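Local coordinates for projannalysin (Methanocaldococcus jannaschii, PDB 4JIX), which is the zymogen of a minigluzincin, a soluble zinc metallopeptidase that probably cleaves peptide bonds, at residues I33-Q38 / L52-V57; A41-K46 / I74-K79. The protein carries 1 engineered substitution. All blocks are in the same frame, centred on the assembly; numbering follows the deposited sequence.

Both contacts reach the same small mixed sheet, in which strand 49-53 lies between strands 30-34 and 41-44. Interaction 1 is the parallel seam of 30-34 with 49-53 and the start of helix 54-59; interaction 2 fastens strand 41-44 to the end of helix 62-78, which bears the zinc-binding H71 and H75 in an HExxH pattern. Their centres are about 17 Å apart, yet they touch: L52 CD2 packs 4.0 Å from A41 CB, and M36 CE lies 3.7 Å from S42 OG. Interaction 2 includes a zinc ligand, whereas the L52 side chain of interaction 1 is about 12 Å from the metal. In gluzincins an edge strand beside the zinc helix usually lines the cleft, consistent with strand 41-44.

Interaction 1. Residues I33-Q38 / L52-V57; sequences IKPMKQ and LNKYVV. With SO4 (sulfate ion), chain F.
K34 O is gripped twice: K54 N, of the first helical residue, donates to it at 3.0 Å from 66° out of the carbonyl plane, and N53 CA lies 3.4 Å from K34 O, its hydrogen pointing at the oxygen. L52 O takes K34 N at 3.1 Å together with the CA-H of I33, part of the parallel pairing, which L52 continues to E32. At N53, chi1 (176°) swings CG away from the backbone N and chi2 (-68°) sets OD1 to accept from V56 N at 3.2 Å, an N-cap that suits asparagine's short carbonyl arm. Its ND2 lies 2.9 Å from M36 O. An alanine here would probably leave V56 N without its cap and open a gap beside M36 O. The extended M36 chain brings SD to 3.4 Å from N53 N. I33 crosses V57 at about a right angle, I33 CG2 lying 4.0 Å from V57 CB. K34 NZ at the strand end, with K37 N, Q38 N and Q38 NE2 of the following loop, binds a sulfate, probably from the crystallisation liquor. Strand end and loop together thus cluster donors for an anion, while backbone bonds and the asparagine cap fix the strand-to-helix turn.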
loop_
_atom_site.group_PDB
_atom_site.type_symbol
_atom_site.label_atom_id
_atom_site.label_comp_id
_atom_site.label_asym_id
_atom_site.label_seq_id
_atom_site.Cartn_x
_atom_site.Cartn_y
_atom_site.Cartn_z
ATOM N N ILE A 33 -10.981 0.586 -14.906
ATOM C CA ILE A 33 -10.482 -0.503 -14.072
ATOM C C ILE A 33 -9.612 -1.354 -14.994
ATOM O O ILE A 33 -10.124 -2.049 -15.874
ATOM C CB ILE A 33 -11.620 -1.283 -13.352
ATOM C CG1 ILE A 33 -12.419 -0.341 -12.423
ATOM C CG2 ILE A 33 -11.064 -2.467 -12.550
ATOM C CD1 ILE A 33 -13.830 -0.354 -12.663
ATOM N N LYS A 34 -8.293 -1.234 -14.837
ATOM C CA LYS A 34 -7.352 -1.932 -15.707
ATOM C C LYS A 34 -6.090 -2.369 -14.945
ATOM O O LYS A 34 -5.814 -1.822 -13.871
ATOM C CB LYS A 34 -6.976 -1.030 -16.911
ATOM C CG LYS A 34 -6.265 0.273 -16.545
ATOM C CD LYS A 34 -5.733 1.004 -17.777
ATOM C CE LYS A 34 -4.607 1.954 -17.435
ATOM N NZ LYS A 34 -3.333 1.232 -17.152
ATOM N N PRO A 35 -5.298 -3.346 -15.470
ATOM C CA PRO A 35 -4.042 -3.684 -14.790
ATOM C C PRO A 35 -3.134 -2.458 -14.838
ATOM O O PRO A 35 -3.059 -1.788 -15.864
ATOM C CB PRO A 35 -3.493 -4.872 -15.601
ATOM C CG PRO A 35 -4.624 -5.328 -16.481
ATOM C CD PRO A 35 -5.439 -4.104 -16.732
ATOM N N MET A 36 -2.592 -2.076 -13.694
ATOM C CA MET A 36 -1.704 -0.921 -13.557
ATOM C C MET A 36 -0.426 -1.409 -12.895
ATOM O O MET A 36 -0.494 -2.090 -11.872
ATOM C CB MET A 36 -2.361 0.205 -12.733
ATOM C CG MET A 36 -3.601 0.835 -13.363
ATOM S SD MET A 36 -4.514 1.856 -12.156
ATOM C CE MET A 36 -3.473 3.314 -12.102
ATOM N N LYS A 37 0.723 -1.092 -13.487
ATOM C CA LYS A 37 2.044 -1.513 -13.020
ATOM C C LYS A 37 2.644 -0.535 -12.013
ATOM O O LYS A 37 3.398 -0.953 -11.132
ATOM C CB LYS A 37 2.978 -1.631 -14.251
ATOM C CG LYS A 37 4.444 -1.979 -13.994
ATOM C CD LYS A 37 5.261 -1.843 -15.279
ATOM C CE LYS A 37 6.750 -1.875 -15.038
ATOM N NZ LYS A 37 7.516 -1.676 -16.298
ATOM N N GLN A 38 2.356 0.759 -12.171
ATOM C CA GLN A 38 2.988 1.830 -11.404
ATOM C C GLN A 38 2.221 2.296 -10.155
ATOM O O GLN A 38 2.827 2.929 -9.294
ATOM C CB GLN A 38 3.202 3.057 -12.316
ATOM C CG GLN A 38 3.955 2.773 -13.622
ATOM C CD GLN A 38 4.238 4.056 -14.361
ATOM O OE1 GLN A 38 5.243 4.738 -14.116
ATOM N NE2 GLN A 38 3.343 4.425 -15.267
ATOM N N LEU A 52 -8.322 2.730 -11.598
ATOM C CA LEU A 52 -8.211 1.791 -10.478
ATOM C C LEU A 52 -7.578 0.500 -10.944
ATOM O O LEU A 52 -7.950 -0.020 -11.999
ATOM C CB LEU A 52 -9.592 1.509 -9.842
ATOM C CG LEU A 52 -10.370 2.720 -9.286
ATOM C CD1 LEU A 52 -11.804 2.337 -8.967
ATOM C CD2 LEU A 52 -9.698 3.308 -8.044
ATOM N N ASN A 53 -6.615 -0.012 -10.166
ATOM C CA ASN A 53 -5.925 -1.251 -10.489
ATOM C C ASN A 53 -6.912 -2.420 -10.399
ATOM O O ASN A 53 -7.564 -2.615 -9.368
ATOM C CB ASN A 53 -4.733 -1.441 -9.564
ATOM C CG ASN A 53 -3.993 -2.733 -9.754
ATOM O OD1 ASN A 53 -4.502 -3.826 -9.473
ATOM N ND2 ASN A 53 -2.751 -2.621 -10.163
ATOM N N LYS A 54 -7.005 -3.192 -11.488
ATOM C CA LYS A 54 -7.921 -4.325 -11.648
ATOM C C LYS A 54 -7.808 -5.378 -10.527
ATOM O O LYS A 54 -8.841 -5.777 -9.993
ATOM C CB LYS A 54 -7.732 -4.985 -13.024
ATOM C CG LYS A 54 -8.840 -5.980 -13.374
ATOM C CD LYS A 54 -8.821 -6.357 -14.844
ATOM C CE LYS A 54 -9.910 -7.341 -15.195
ATOM N NZ LYS A 54 -9.561 -8.723 -14.777
ATOM N N TYR A 55 -6.594 -5.828 -10.177
ATOM C CA TYR A 55 -6.435 -6.832 -9.117
ATOM C C TYR A 55 -6.936 -6.296 -7.753
ATOM O O TYR A 55 -7.576 -7.034 -7.003
ATOM C CB TYR A 55 -4.978 -7.321 -9.004
ATOM C CG TYR A 55 -4.765 -8.292 -7.859
ATOM C CD1 TYR A 55 -4.308 -7.851 -6.620
ATOM C CD2 TYR A 55 -5.059 -9.646 -8.001
ATOM C CE1 TYR A 55 -4.150 -8.733 -5.551
ATOM C CE2 TYR A 55 -4.902 -10.536 -6.937
ATOM C CZ TYR A 55 -4.430 -10.077 -5.720
ATOM O OH TYR A 55 -4.248 -10.958 -4.679
ATOM N N VAL A 56 -6.633 -5.022 -7.445
ATOM C CA VAL A 56 -7.035 -4.341 -6.209
ATOM C C VAL A 56 -8.573 -4.260 -6.145
ATOM O O VAL A 56 -9.152 -4.615 -5.124
ATOM C CB VAL A 56 -6.355 -2.940 -6.139
ATOM C CG1 VAL A 56 -6.971 -2.050 -5.062
ATOM C CG2 VAL A 56 -4.851 -3.084 -5.918
ATOM N N VAL A 57 -9.232 -3.841 -7.242
ATOM C CA VAL A 57 -10.698 -3.730 -7.300
ATOM C C VAL A 57 -11.365 -5.107 -7.053
ATOM O O VAL A 57 -12.408 -5.180 -6.397
ATOM C CB VAL A 57 -11.126 -3.106 -8.650
ATOM C CG1 VAL A 57 -12.622 -3.307 -8.945
ATOM C CG2 VAL A 57 -10.760 -1.629 -8.686
HETATM S S SO4 F . 0.482 1.650 -15.659
HETATM O O1 SO4 F . -0.814 1.981 -16.246
HETATM O O2 SO4 F . 0.432 1.863 -14.211
HETATM O O3 SO4 F . 1.529 2.507 -16.222
HETATM O O4 SO4 F . 0.790 0.253 -15.961
#

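Interaction 2. Residues A41-K46 / I74-K79; sequences ASFSFK and IHFKIK. With ZN (zinc ion), chain C; SO4 (sulfate ion), chain E.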
loop_
_atom_site.group_PDB
_atom_site.type_symbol
_atom_site.label_atom_id
_atom_site.label_comp_id
_atom_site.label_asym_id
_atom_site.label_seq_id
_atom_site.Cartn_x
_atom_site.Cartn_y
_atom_site.Cartn_z
ATOM N N ALA A 41 -4.057 3.344 -7.811
ATOM C CA ALA A 41 -5.081 4.320 -8.185
ATOM C C ALA A 41 -4.470 5.649 -8.607
ATOM O O ALA A 41 -3.411 6.047 -8.126
ATOM C CB ALA A 41 -6.065 4.545 -7.043
ATOM N N SER A 42 -5.162 6.346 -9.510
ATOM C CA SER A 42 -4.748 7.665 -9.980
ATOM C C SER A 42 -5.975 8.427 -10.473
ATOM O O SER A 42 -7.048 7.855 -10.652
ATOM C CB SER A 42 -3.693 7.567 -11.086
ATOM O OG SER A 42 -4.220 6.886 -12.208
ATOM N N PHE A 43 -5.807 9.715 -10.671
ATOM C CA PHE A 43 -6.860 10.570 -11.184
ATOM C C PHE A 43 -6.237 11.529 -12.160
ATOM O O PHE A 43 -5.267 12.212 -11.818
ATOM C CB PHE A 43 -7.601 11.320 -10.063
ATOM C CG PHE A 43 -8.774 12.092 -10.610
ATOM C CD1 PHE A 43 -9.992 11.461 -10.845
ATOM C CD2 PHE A 43 -8.639 13.429 -10.980
ATOM C CE1 PHE A 43 -11.061 12.159 -11.411
ATOM C CE2 PHE A 43 -9.708 14.121 -11.556
ATOM C CZ PHE A 43 -10.908 13.482 -11.770
ATOM N N SER A 44 -6.808 11.609 -13.366
ATOM C CA SER A 44 -6.314 12.534 -14.361
ATOM C C SER A 44 -7.259 13.721 -14.472
ATOM O O SER A 44 -8.411 13.530 -14.830
ATOM C CB SER A 44 -6.148 11.838 -15.712
ATOM O OG SER A 44 -6.033 12.797 -16.755
ATOM N N PHE A 45 -6.786 14.941 -14.170
ATOM C CA PHE A 45 -7.599 16.162 -14.319
ATOM C C PHE A 45 -7.855 16.476 -15.796
ATOM O O PHE A 45 -8.886 17.060 -16.125
ATOM C CB PHE A 45 -6.911 17.375 -13.667
ATOM C CG PHE A 45 -7.085 17.447 -12.172
ATOM C CD1 PHE A 45 -6.185 16.814 -11.319
ATOM C CD2 PHE A 45 -8.154 18.143 -11.611
ATOM C CE1 PHE A 45 -6.360 16.865 -9.927
ATOM C CE2 PHE A 45 -8.317 18.210 -10.221
ATOM C CZ PHE A 45 -7.414 17.585 -9.388
ATOM N N LYS A 46 -6.920 16.084 -16.672
ATOM C CA LYS A 46 -6.994 16.326 -18.119
ATOM C C LYS A 46 -8.207 15.589 -18.731
ATOM O O LYS A 46 -8.982 16.208 -19.466
ATOM C CB LYS A 46 -5.677 15.890 -18.791
ATOM C CG LYS A 46 -5.585 16.202 -20.287
ATOM C CD LYS A 46 -4.287 15.663 -20.864
ATOM C CE LYS A 46 -4.193 15.910 -22.350
ATOM N NZ LYS A 46 -2.893 15.448 -22.904
ATOM N N ILE A 74 -11.078 13.535 -3.425
ATOM C CA ILE A 74 -10.844 14.757 -2.640
ATOM C C ILE A 74 -9.980 15.702 -3.504
ATOM O O ILE A 74 -10.335 16.872 -3.640
ATOM C CB ILE A 74 -10.230 14.493 -1.233
ATOM C CG1 ILE A 74 -11.289 13.852 -0.299
ATOM C CG2 ILE A 74 -9.682 15.813 -0.601
ATOM C CD1 ILE A 74 -10.691 13.251 0.969
ATOM N N HIS A 75 -8.914 15.168 -4.158
ATOM C CA HIS A 75 -8.066 15.948 -5.070
ATOM C C HIS A 75 -8.931 16.622 -6.146
ATOM O O HIS A 75 -8.763 17.806 -6.418
ATOM C CB HIS A 75 -7.012 15.059 -5.764
ATOM C CG HIS A 75 -5.849 14.679 -4.908
ATOM N ND1 HIS A 75 -5.006 15.633 -4.370
ATOM C CD2 HIS A 75 -5.402 13.452 -4.561
ATOM C CE1 HIS A 75 -4.077 14.961 -3.714
ATOM N NE2 HIS A 75 -4.274 13.648 -3.799
ATOM N N PHE A 76 -9.848 15.855 -6.755
ATOM C CA PHE A 76 -10.718 16.373 -7.796
ATOM C C PHE A 76 -11.620 17.474 -7.234
ATOM O O PHE A 76 -11.757 18.523 -7.871
ATOM C CB PHE A 76 -11.548 15.248 -8.444
ATOM C CG PHE A 76 -12.445 15.695 -9.583
ATOM C CD1 PHE A 76 -13.747 15.213 -9.696
ATOM C CD2 PHE A 76 -11.971 16.565 -10.570
ATOM C CE1 PHE A 76 -14.564 15.600 -10.764
ATOM C CE2 PHE A 76 -12.788 16.946 -11.640
ATOM C CZ PHE A 76 -14.083 16.472 -11.722
ATOM N N LYS A 77 -12.183 17.266 -6.021
ATOM C CA LYS A 77 -13.063 18.262 -5.406
ATOM C C LYS A 77 -12.348 19.603 -5.118
ATOM O O LYS A 77 -12.907 20.658 -5.413
ATOM C CB LYS A 77 -13.687 17.730 -4.108
ATOM C CG LYS A 77 -14.903 18.560 -3.697
ATOM C CD LYS A 77 -15.155 18.478 -2.235
ATOM C CE LYS A 77 -16.268 19.403 -1.822
ATOM N NZ LYS A 77 -16.981 18.858 -0.639
ATOM N N ILE A 78 -11.141 19.559 -4.537
ATOM C CA ILE A 78 -10.412 20.770 -4.142
ATOM C C ILE A 78 -9.582 21.374 -5.307
ATOM O O ILE A 78 -8.992 22.446 -5.141
ATOM C CB ILE A 78 -9.531 20.498 -2.887
ATOM C CG1 ILE A 78 -8.368 19.509 -3.188
ATOM C CG2 ILE A 78 -10.414 20.031 -1.709
ATOM C CD1 ILE A 78 -7.297 19.417 -2.161
ATOM N N LYS A 79 -9.542 20.690 -6.467
ATOM C CA LYS A 79 -8.786 21.109 -7.653
ATOM C C LYS A 79 -7.296 21.310 -7.293
ATOM O O LYS A 79 -6.699 22.353 -7.584
ATOM C CB LYS A 79 -9.398 22.380 -8.308
ATOM C CG LYS A 79 -10.892 22.239 -8.711
ATOM C CD LYS A 79 -11.108 21.205 -9.844
ATOM C CE LYS A 79 -12.554 21.042 -10.283
ATOM N NZ LYS A 79 -13.376 20.344 -9.272
HETATM ZN ZN ZN C . -2.733 12.230 -3.412
HETATM S S SO4 E . -4.784 10.756 -19.404
HETATM O O1 SO4 E . -6.120 10.297 -19.019
HETATM O O2 SO4 E . -4.612 12.157 -19.026
HETATM O O3 SO4 E . -3.781 9.947 -18.719
HETATM O O4 SO4 E . -4.610 10.607 -20.850
HETATM O O HOH W 1 -1.126 10.790 -3.084
#
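The F76 ring has F43 CZ over one face, 3.4 Å above its plane and toward the rim, while F45 CE2 comes to its edge. F43 in turn receives F76 CB over a face, a CH-pi contact 4.1 Å from the ring centroid. The two planes are inclined at 36°, so the pair is neither a parallel stack nor edge-to-face. F43 CG is anti to the backbone N (chi1 -174°), which carries the ring out from the strand onto F76. F43 CE2 also lies over the centre of the F45 ring, 4.2 Å above it. F45 turns its edge to the helix: CZ lies 3.3 Å from H75 O, in the ring plane, where slightly positive rim hydrogens suit a carbonyl oxygen. K79, the first residue out of the helix, bends its side chain at chi2 and chi4, and NZ donates to F76 O at 2.8 Å, besides a salt bridge to E27. H75 NE2 binds zinc at 2.1 Å, with H71, H83 and a water among the other ligands; S80 O holds ND1. Apolar packing of F43 and F45 on F76 thus ties strand 41-44 to the helix turn carrying H75, with one polar touch, F45's rim against H75 O.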